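Local coordinates for protein GLB-12 (Caenorhabditis elegans, PDB 4BJA) that binds a heme b group through two axial histidines and, as a globin, may bind oxygen, with a proposed role in redox signalling, at residues A[121-124]-A[125-129]; A[190-193]-A[194-197]. The protein carries 1 engineered substitution. All blocks are in the same frame, centred on the assembly; numbering follows the deposited sequence.

Contact 1: residues A[121-124]-A[125-129]. With HEM (protoporphyrin IX containing Fe), chain B; SO4 (sulfate ion), chain C.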
ATOM      1  N   ARG A 121      10.257  -0.558  -4.590  1.00 17.17           N
ATOM      2  CA  ARG A 121      10.809  -0.653  -3.256  1.00 18.01           C
ATOM      3  C   ARG A 121      12.344  -0.572  -3.270  1.00 18.44           C
ATOM      4  O   ARG A 121      12.917   0.032  -2.378  1.00 19.65           O
ATOM      5  CB  ARG A 121      10.264  -1.906  -2.564  1.00 19.88           C
ATOM      6  CG  ARG A 121       8.754  -1.751  -2.326  1.00 21.47           C
ATOM      7  CD  ARG A 121       8.185  -2.644  -1.286  1.00 25.73           C
ATOM      8  NE  ARG A 121       8.722  -2.439   0.053  1.00 25.35           N
ATOM      9  CZ  ARG A 121       8.073  -1.888   1.085  1.00 24.25           C
ATOM     10  NH1 ARG A 121       6.847  -1.364   0.973  1.00 24.82           N
ATOM     11  NH2 ARG A 121       8.682  -1.860   2.255  1.00 25.81           N
ATOM     12  N   LYS A 122      12.998  -1.124  -4.287  1.00 17.99           N
ATOM     13  CA  LYS A 122      14.457  -1.097  -4.387  1.00 19.53           C
ATOM     14  C   LYS A 122      14.915   0.344  -4.563  1.00 19.83           C
ATOM     15  O   LYS A 122      15.973   0.756  -4.030  1.00 20.55           O
ATOM     16  CB  LYS A 122      14.959  -1.926  -5.596  1.00 19.84           C
ATOM     17  CG  LYS A 122      16.475  -1.854  -5.720  1.00 22.07           C
ATOM     18  CD  LYS A 122      17.034  -2.810  -6.751  1.00 25.49           C
ATOM     19  CE  LYS A 122      18.597  -2.729  -6.760  1.00 28.38           C
ATOM     20  NZ  LYS A 122      19.195  -3.715  -7.670  1.00 30.02           N
ATOM     21  N   THR A 123      14.132   1.083  -5.340  1.00 19.38           N
ATOM     22  CA  THR A 123      14.472   2.501  -5.621  1.00 19.77           C
ATOM     23  C   THR A 123      14.300   3.302  -4.341  1.00 19.78           C
ATOM     24  O   THR A 123      15.150   4.136  -3.995  1.00 20.32           O
ATOM     25  CB  THR A 123      13.615   3.015  -6.785  1.00 20.00           C
ATOM     26  OG1 THR A 123      13.854   2.187  -7.932  1.00 21.59           O
ATOM     27  CG2 THR A 123      13.939   4.473  -7.188  1.00 18.54           C
ATOM     28  N   GLY A 124      13.212   3.042  -3.606  1.00 19.50           N
ATOM     29  CA  GLY A 124      12.995   3.691  -2.306  1.00 19.42           C
ATOM     30  C   GLY A 124      14.167   3.441  -1.352  1.00 21.78           C
ATOM     31  O   GLY A 124      14.734   4.383  -0.752  1.00 21.73           O
ATOM     32  N   ARG A 125      14.568   2.175  -1.220  1.00 21.13           N
ATOM     33  CA  ARG A 125      15.683   1.815  -0.341  1.00 22.97           C
ATOM     34  C   ARG A 125      16.986   2.477  -0.756  1.00 23.49           C
ATOM     35  O   ARG A 125      17.765   2.880   0.110  1.00 24.93           O
ATOM     36  CB  ARG A 125      15.899   0.273  -0.329  1.00 22.85           C
ATOM     37  CG  ARG A 125      14.707  -0.497   0.226  1.00 25.80           C
ATOM     38  CD  ARG A 125      15.091  -1.953   0.596  1.00 29.14           C
ATOM     39  NE  ARG A 125      15.805  -2.604  -0.497  1.00 32.72           N
ATOM     40  CZ  ARG A 125      15.223  -3.272  -1.493  1.00 33.82           C
ATOM     41  NH1 ARG A 125      13.896  -3.396  -1.553  1.00 32.95           N
ATOM     42  NH2 ARG A 125      15.977  -3.838  -2.434  1.00 35.32           N
ATOM     43  N   SER A 126      17.205   2.618  -2.068  1.00 22.29           N
ATOM     44  CA  SER A 126      18.466   3.107  -2.571  0.50 23.06           C
ATOM     45  C   SER A 126      18.653   4.579  -2.254  1.00 23.05           C
ATOM     46  O   SER A 126      19.785   5.081  -2.174  1.00 22.87           O
ATOM     47  CB  SER A 126      18.544   2.903  -4.073  0.50 23.62           C
ATOM     48  OG  SER A 126      19.563   3.726  -4.608  0.50 24.75           O
ATOM     49  N   HIS A 127      17.547   5.271  -2.080  1.00 21.49           N
ATOM     50  CA  HIS A 127      17.635   6.720  -1.776  1.00 21.69           C
ATOM     51  C   HIS A 127      18.144   7.025  -0.394  1.00 23.29           C
ATOM     52  O   HIS A 127      18.462   8.185  -0.100  1.00 24.35           O
ATOM     53  CB  HIS A 127      16.275   7.418  -2.087  1.00 20.80           C
ATOM     54  CG  HIS A 127      16.098   7.736  -3.548  1.00 19.09           C
ATOM     55  ND1 HIS A 127      15.782   6.782  -4.488  1.00 20.44           N
ATOM     56  CD2 HIS A 127      16.223   8.903  -4.231  1.00 18.94           C
ATOM     57  CE1 HIS A 127      15.710   7.344  -5.686  1.00 18.03           C
ATOM     58  NE2 HIS A 127      15.999   8.629  -5.554  1.00 17.93           N
ATOM     59  N   VAL A 128      18.215   6.013   0.480  1.00 23.53           N
ATOM     60  CA  VAL A 128      18.714   6.226   1.825  1.00 25.88           C
ATOM     61  C   VAL A 128      20.199   6.647   1.764  1.00 27.76           C
ATOM     62  O   VAL A 128      20.706   7.283   2.685  1.00 28.61           O
ATOM     63  CB  VAL A 128      18.506   4.987   2.693  1.00 25.82           C
ATOM     64  CG1 VAL A 128      19.177   5.137   4.051  1.00 28.27           C
ATOM     65  CG2 VAL A 128      16.980   4.708   2.871  1.00 24.86           C
ATOM     66  N   ARG A 129      20.859   6.325   0.653  1.00 29.16           N
ATOM     67  CA  ARG A 129      22.270   6.702   0.426  1.00 32.50           C
ATOM     68  C   ARG A 129      22.457   8.210   0.168  1.00 32.64           C
ATOM     69  O   ARG A 129      23.594   8.720   0.232  1.00 34.54           O
ATOM     70  CB  ARG A 129      22.855   5.949  -0.781  1.00 33.30           C
ATOM     71  CG  ARG A 129      22.796   4.411  -0.705  1.00 39.00           C
ATOM     72  CD  ARG A 129      23.733   3.739  -1.731  1.00 45.93           C
ATOM     73  NE  ARG A 129      24.903   3.113  -1.093  1.00 51.28           N
ATOM     74  CZ  ARG A 129      24.915   1.879  -0.570  1.00 54.06           C
ATOM     75  NH1 ARG A 129      23.818   1.121  -0.600  1.00 55.47           N
ATOM     76  NH2 ARG A 129      26.021   1.405  -0.007  1.00 53.88           N
TER
HETATM   77  CHA HEM B 300      18.935   8.299  -7.976  1.00 22.43           C
HETATM   78  CHB HEM B 300      14.260   7.787  -9.132  1.00 19.73           C
HETATM   79  CHC HEM B 300      13.096  11.201  -5.954  1.00 21.99           C
HETATM   80  CHD HEM B 300      17.765  12.244  -5.406  1.00 24.43           C
HETATM   81  C1A HEM B 300      17.775   7.843  -8.504  1.00 21.29           C
HETATM   82  C2A HEM B 300      17.647   6.693  -9.381  1.00 23.13           C
HETATM   83  C3A HEM B 300      16.342   6.581  -9.683  1.00 21.16           C
HETATM   84  C4A HEM B 300      15.623   7.647  -9.021  1.00 20.31           C
HETATM   85  CMA HEM B 300      15.644   5.536 -10.596  1.00 22.28           C
HETATM   86  CAA HEM B 300      18.836   5.781  -9.829  1.00 25.64           C
HETATM   87  CBA HEM B 300      18.651   4.340  -9.333  1.00 31.78           C
HETATM   88  CGA HEM B 300      18.642   4.378  -7.870  1.00 34.81           C
HETATM   89  O1A HEM B 300      19.557   5.021  -7.282  1.00 36.50           O
HETATM   90  O2A HEM B 300      17.674   3.795  -7.315  1.00 38.51           O
HETATM   91  C1B HEM B 300      13.573   8.632  -8.312  1.00 19.89           C
HETATM   92  C2B HEM B 300      12.121   8.655  -8.174  1.00 19.75           C
HETATM   93  C3B HEM B 300      11.811   9.576  -7.306  1.00 20.68           C
HETATM   94  C4B HEM B 300      13.035  10.193  -6.862  1.00 20.62           C
HETATM   95  CMB HEM B 300      11.150   7.723  -8.917  1.00 23.26           C
HETATM   96  CAB HEM B 300      10.362   9.889  -6.845  1.00 25.72           C
HETATM   97  CBB HEM B 300      10.095  11.059  -6.318  1.00 30.67           C
HETATM   98  C1C HEM B 300      14.248  11.765  -5.521  1.00 21.34           C
HETATM   99  C2C HEM B 300      14.337  12.862  -4.591  1.00 24.51           C
HETATM  100  C3C HEM B 300      15.617  13.148  -4.427  1.00 23.82           C
HETATM  101  C4C HEM B 300      16.394  12.272  -5.276  1.00 24.39           C
HETATM  102  CMC HEM B 300      13.125  13.526  -3.895  1.00 27.10           C
HETATM  103  CAC HEM B 300      16.151  14.269  -3.505  1.00 27.40           C
HETATM  104  CBC HEM B 300      17.379  14.129  -3.036  1.00 30.12           C
HETATM  105  C1D HEM B 300      18.487  11.341  -6.101  1.00 25.14           C
HETATM  106  C2D HEM B 300      19.896  11.428  -6.342  1.00 26.50           C
HETATM  107  C3D HEM B 300      20.251  10.207  -7.127  1.00 27.76           C
HETATM  108  C4D HEM B 300      19.023   9.483  -7.290  1.00 24.34           C
HETATM  109  CMD HEM B 300      20.883  12.533  -5.901  1.00 29.49           C
HETATM  110  CAD HEM B 300      21.639   9.825  -7.676  1.00 29.10           C
HETATM  111  CBD HEM B 300      21.628  10.185  -9.171  1.00 31.51           C
HETATM  112  CGD HEM B 300      21.588  11.680  -9.480  1.00 31.90           C
HETATM  113  O1D HEM B 300      21.977  12.527  -8.647  1.00 33.55           O
HETATM  114  O2D HEM B 300      21.178  12.015 -10.599  1.00 33.39           O
HETATM  115  NA  HEM B 300      16.517   8.423  -8.307  1.00 19.89           N
HETATM  116  NB  HEM B 300      14.130   9.602  -7.483  1.00 20.61           N
HETATM  117  NC  HEM B 300      15.529  11.440  -5.913  1.00 22.78           N
HETATM  118  ND  HEM B 300      17.993  10.172  -6.692  1.00 24.15           N
HETATM  119 FE   HEM B 300      16.062   9.907  -7.123  1.00 19.74          FE
HETATM  120  S   SO4 C1216      11.415  -4.017   1.425  1.00 47.18           S
HETATM  121  O1  SO4 C1216      10.789  -3.684   2.709  1.00 48.04           O
HETATM  122  O2  SO4 C1216      11.715  -2.754   0.769  1.00 46.71           O
HETATM  123  O3  SO4 C1216      12.626  -4.781   1.651  1.00 48.33           O
HETATM  124  O4  SO4 C1216      10.515  -4.811   0.571  1.00 46.98           O
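His127 and Thr123 lie side by side and point the same way, four residues apart, with CG2 of Thr123 3.7 Å from CE1 of the imidazole. The ring also leans on the backbone of that residue: its ND1-H gives a nearly straight bond (173°) to Thr123 O, 2.8 Å from ND1, with the oxygen in the ring plane but the donor above the carbonyl plane. The backbone N of His127 reaches the same oxygen from the opposite face, so Thr123 O is gripped twice. The ND1 bond fixes the rotation of the imidazole and would probably make NE2 a stronger ligand; NE2 sits 2.0 Å from the heme iron, and His92 takes the other axial place. In the conformer described, Ser126 turns its hydroxyl anti to the backbone N (chi1 162°), which brings OG 3.0 Å from propionate oxygen O1A and 3.3 Å from O2A. On another flank, the Arg125 guanidinium has Lys122 CA over one face, toward its rim, the two side chains crossing at about a right angle. Its edge meets a sulfate ion, probably from the crystallisation liquor: NH1 of Arg125 hydrogen-bonds sulfate O2 at 3.2 Å, while Arg121 grips the ion through NE to O2 and, at 2.8 Å, from NH2 to O1. A histidine tethered by a carbonyl four residues earlier is the classical proximal histidine of the globin fold, here in a bis-histidyl heme site.

Contact 2: residues A[190-193]-A[194-197]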
ATOM      1  N   ASP A 190      -7.749   9.493 -13.086  1.00 20.54           N
ATOM      2  CA  ASP A 190      -7.917   8.691 -11.889  0.50 20.96           C
ATOM      3  C   ASP A 190      -6.866   7.559 -11.849  1.00 19.96           C
ATOM      4  O   ASP A 190      -6.274   7.307 -10.801  1.00 19.47           O
ATOM      5  CB  ASP A 190      -9.361   8.144 -11.789  0.50 22.66           C
ATOM      6  CG  ASP A 190     -10.441   9.255 -11.726  0.50 26.63           C
ATOM      7  OD1 ASP A 190     -10.146  10.465 -11.650  0.50 29.00           O
ATOM      8  OD2 ASP A 190     -11.641   8.897 -11.790  0.50 29.89           O
ATOM      9  N   VAL A 191      -6.609   6.911 -12.986  1.00 18.95           N
ATOM     10  CA  VAL A 191      -5.645   5.823 -13.019  1.00 18.60           C
ATOM     11  C   VAL A 191      -4.231   6.319 -12.713  1.00 17.39           C
ATOM     12  O   VAL A 191      -3.500   5.688 -11.925  1.00 16.50           O
ATOM     13  CB  VAL A 191      -5.685   5.042 -14.360  1.00 18.83           C
ATOM     14  CG1 VAL A 191      -4.557   4.075 -14.415  1.00 18.95           C
ATOM     15  CG2 VAL A 191      -7.020   4.294 -14.492  1.00 20.51           C
ATOM     16  N   TRP A 192      -3.843   7.444 -13.327  1.00 16.40           N
ATOM     17  CA  TRP A 192      -2.510   7.961 -13.099  1.00 16.25           C
ATOM     18  C   TRP A 192      -2.374   8.431 -11.663  1.00 15.97           C
ATOM     19  O   TRP A 192      -1.313   8.291 -11.048  1.00 16.03           O
ATOM     20  CB  TRP A 192      -2.157   9.076 -14.142  1.00 15.53           C
ATOM     21  CG  TRP A 192      -1.554   8.462 -15.347  1.00 16.26           C
ATOM     22  CD1 TRP A 192      -2.207   8.055 -16.479  1.00 17.39           C
ATOM     23  CD2 TRP A 192      -0.183   8.107 -15.524  1.00 16.97           C
ATOM     24  NE1 TRP A 192      -1.319   7.487 -17.361  1.00 17.98           N
ATOM     25  CE2 TRP A 192      -0.063   7.516 -16.804  1.00 16.54           C
ATOM     26  CE3 TRP A 192       0.966   8.266 -14.741  1.00 15.79           C
ATOM     27  CZ2 TRP A 192       1.171   7.068 -17.306  1.00 16.84           C
ATOM     28  CZ3 TRP A 192       2.186   7.830 -15.245  1.00 17.30           C
ATOM     29  CH2 TRP A 192       2.276   7.220 -16.510  1.00 16.80           C
ATOM     30  N   LYS A 193      -3.433   9.006 -11.099  1.00 16.92           N
ATOM     31  CA  LYS A 193      -3.357   9.363  -9.666  1.00 16.97           C
ATOM     32  C   LYS A 193      -3.177   8.128  -8.776  1.00 16.28           C
ATOM     33  O   LYS A 193      -2.374   8.165  -7.861  1.00 16.44           O
ATOM     34  CB  LYS A 193      -4.532  10.219  -9.206  1.00 17.10           C
ATOM     35  CG  LYS A 193      -4.438  11.645  -9.782  1.00 18.14           C
ATOM     36  CD  LYS A 193      -5.609  12.503  -9.299  1.00 22.36           C
ATOM     37  CE  LYS A 193      -5.538  13.916  -9.871  1.00 21.91           C
ATOM     38  NZ  LYS A 193      -6.827  14.706  -9.578  1.00 25.91           N
ATOM     39  N   LYS A 194      -3.941   7.052  -9.039  1.00 16.28           N
ATOM     40  CA  LYS A 194      -3.759   5.835  -8.216  1.00 15.35           C
ATOM     41  C   LYS A 194      -2.356   5.282  -8.348  1.00 15.63           C
ATOM     42  O   LYS A 194      -1.729   4.925  -7.348  1.00 16.02           O
ATOM     43  CB  LYS A 194      -4.773   4.767  -8.581  1.00 16.77           C
ATOM     44  CG  LYS A 194      -6.171   5.167  -8.128  1.00 21.71           C
ATOM     45  CD  LYS A 194      -7.162   3.985  -8.359  1.00 25.66           C
ATOM     46  CE  LYS A 194      -7.157   3.429  -9.792  1.00 28.64           C
ATOM     47  NZ  LYS A 194      -8.041   2.182  -9.948  1.00 32.76           N
ATOM     48  N   PHE A 195      -1.858   5.248  -9.590  1.00 15.25           N
ATOM     49  CA  PHE A 195      -0.555   4.749  -9.864  1.00 14.68           C
ATOM     50  C   PHE A 195       0.515   5.589  -9.151  1.00 14.53           C
ATOM     51  O   PHE A 195       1.378   5.067  -8.413  1.00 14.61           O
ATOM     52  CB  PHE A 195      -0.323   4.716 -11.410  1.00 14.21           C
ATOM     53  CG  PHE A 195       1.106   4.468 -11.812  1.00 15.89           C
ATOM     54  CD1 PHE A 195       1.794   3.322 -11.374  1.00 15.61           C
ATOM     55  CD2 PHE A 195       1.786   5.394 -12.622  1.00 16.31           C
ATOM     56  CE1 PHE A 195       3.133   3.081 -11.719  1.00 16.34           C
ATOM     57  CE2 PHE A 195       3.136   5.165 -12.958  1.00 18.11           C
ATOM     58  CZ  PHE A 195       3.809   3.998 -12.521  1.00 18.38           C
ATOM     59  N   LEU A 196       0.494   6.894  -9.389  1.00 14.49           N
ATOM     60  CA  LEU A 196       1.566   7.746  -8.864  1.00 13.45           C
ATOM     61  C   LEU A 196       1.516   7.815  -7.324  1.00 13.94           C
ATOM     62  O   LEU A 196       2.572   7.879  -6.660  1.00 13.43           O
ATOM     63  CB  LEU A 196       1.485   9.117  -9.520  1.00 13.73           C
ATOM     64  CG  LEU A 196       1.910   9.115 -10.993  1.00 13.16           C
ATOM     65  CD1 LEU A 196       1.691  10.494 -11.534  1.00 15.59           C
ATOM     66  CD2 LEU A 196       3.358   8.744 -11.163  1.00 16.10           C
ATOM     67  N   ASN A 197       0.309   7.801  -6.745  1.00 13.97           N
ATOM     68  CA  ASN A 197       0.188   7.722  -5.289  1.00 14.48           C
ATOM     69  C   ASN A 197       0.729   6.420  -4.702  1.00 14.90           C
ATOM     70  O   ASN A 197       1.308   6.411  -3.624  1.00 15.91           O
ATOM     71  CB  ASN A 197      -1.261   7.991  -4.851  1.00 14.81           C
ATOM     72  CG  ASN A 197      -1.564   9.501  -4.923  1.00 16.97           C
ATOM     73  OD1 ASN A 197      -0.765  10.294  -4.436  1.00 23.59           O
ATOM     74  ND2 ASN A 197      -2.672   9.884  -5.485  1.00 22.20           N
TER
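A chi1 of 168° at Phe195 sets CG opposite the main-chain nitrogen and swings the ring alongside the indole of Trp192, whose chi1 of -89° and nearly perpendicular chi2 hold it pointing the same way. The two rings form an offset edge-to-face pair: the edge of Phe195 is directed toward the face of the six-membered ring of Trp192, with centroids 5.3 Å apart and planes at 81°. CD2 and CE2 of Phe195 both come 3.6 Å from CZ3 of Trp192. Leu196 comes to the indole from another side. Its CG meets the ring edge, in plane, 4.0 Å from CE3 of Trp192, and the isobutyl group also rests against Trp192 O. That carbonyl accepts the backbone N of Leu196 at 2.8 Å, one of four successive i to i+4 bonds that keep the turn regular. On the polar flank CG of Lys194 passes 3.4 Å from Asp190 O. Farther out the lysine chain bends at chi3, and NZ makes a salt bridge with Asp36 and a hydrogen bond to Ala31 O. NE1 of Trp192 is satisfied by Thr43 OG1, while Met100 and Leu40 each touch both aromatic rings. The result is an amphipathic turn of the long last modelled helix of this globin, 185-214, its apolar face packed against helices 34-46, 87-108 and 144-160.

The two contacts come in series along the chain: contact 1 lies in the last part of helix 113-126 and runs on to Arg129, and contact 2 is a turn in the first half of the long helix 185-214. Their centres are about 21 Å apart and their nearest atoms about 11 Å, so they do not touch. Helix 185-214 nevertheless connects them, since farther along it Met203 packs on Thr123 and Phe207 on Val128. One helix therefore joins the aromatic core at contact 2 to the heme-binding segment at contact 1. The side chain of Leu196 in contact 2 stays about 8 Å from the heme, whereas contact 1 ligates its iron directly.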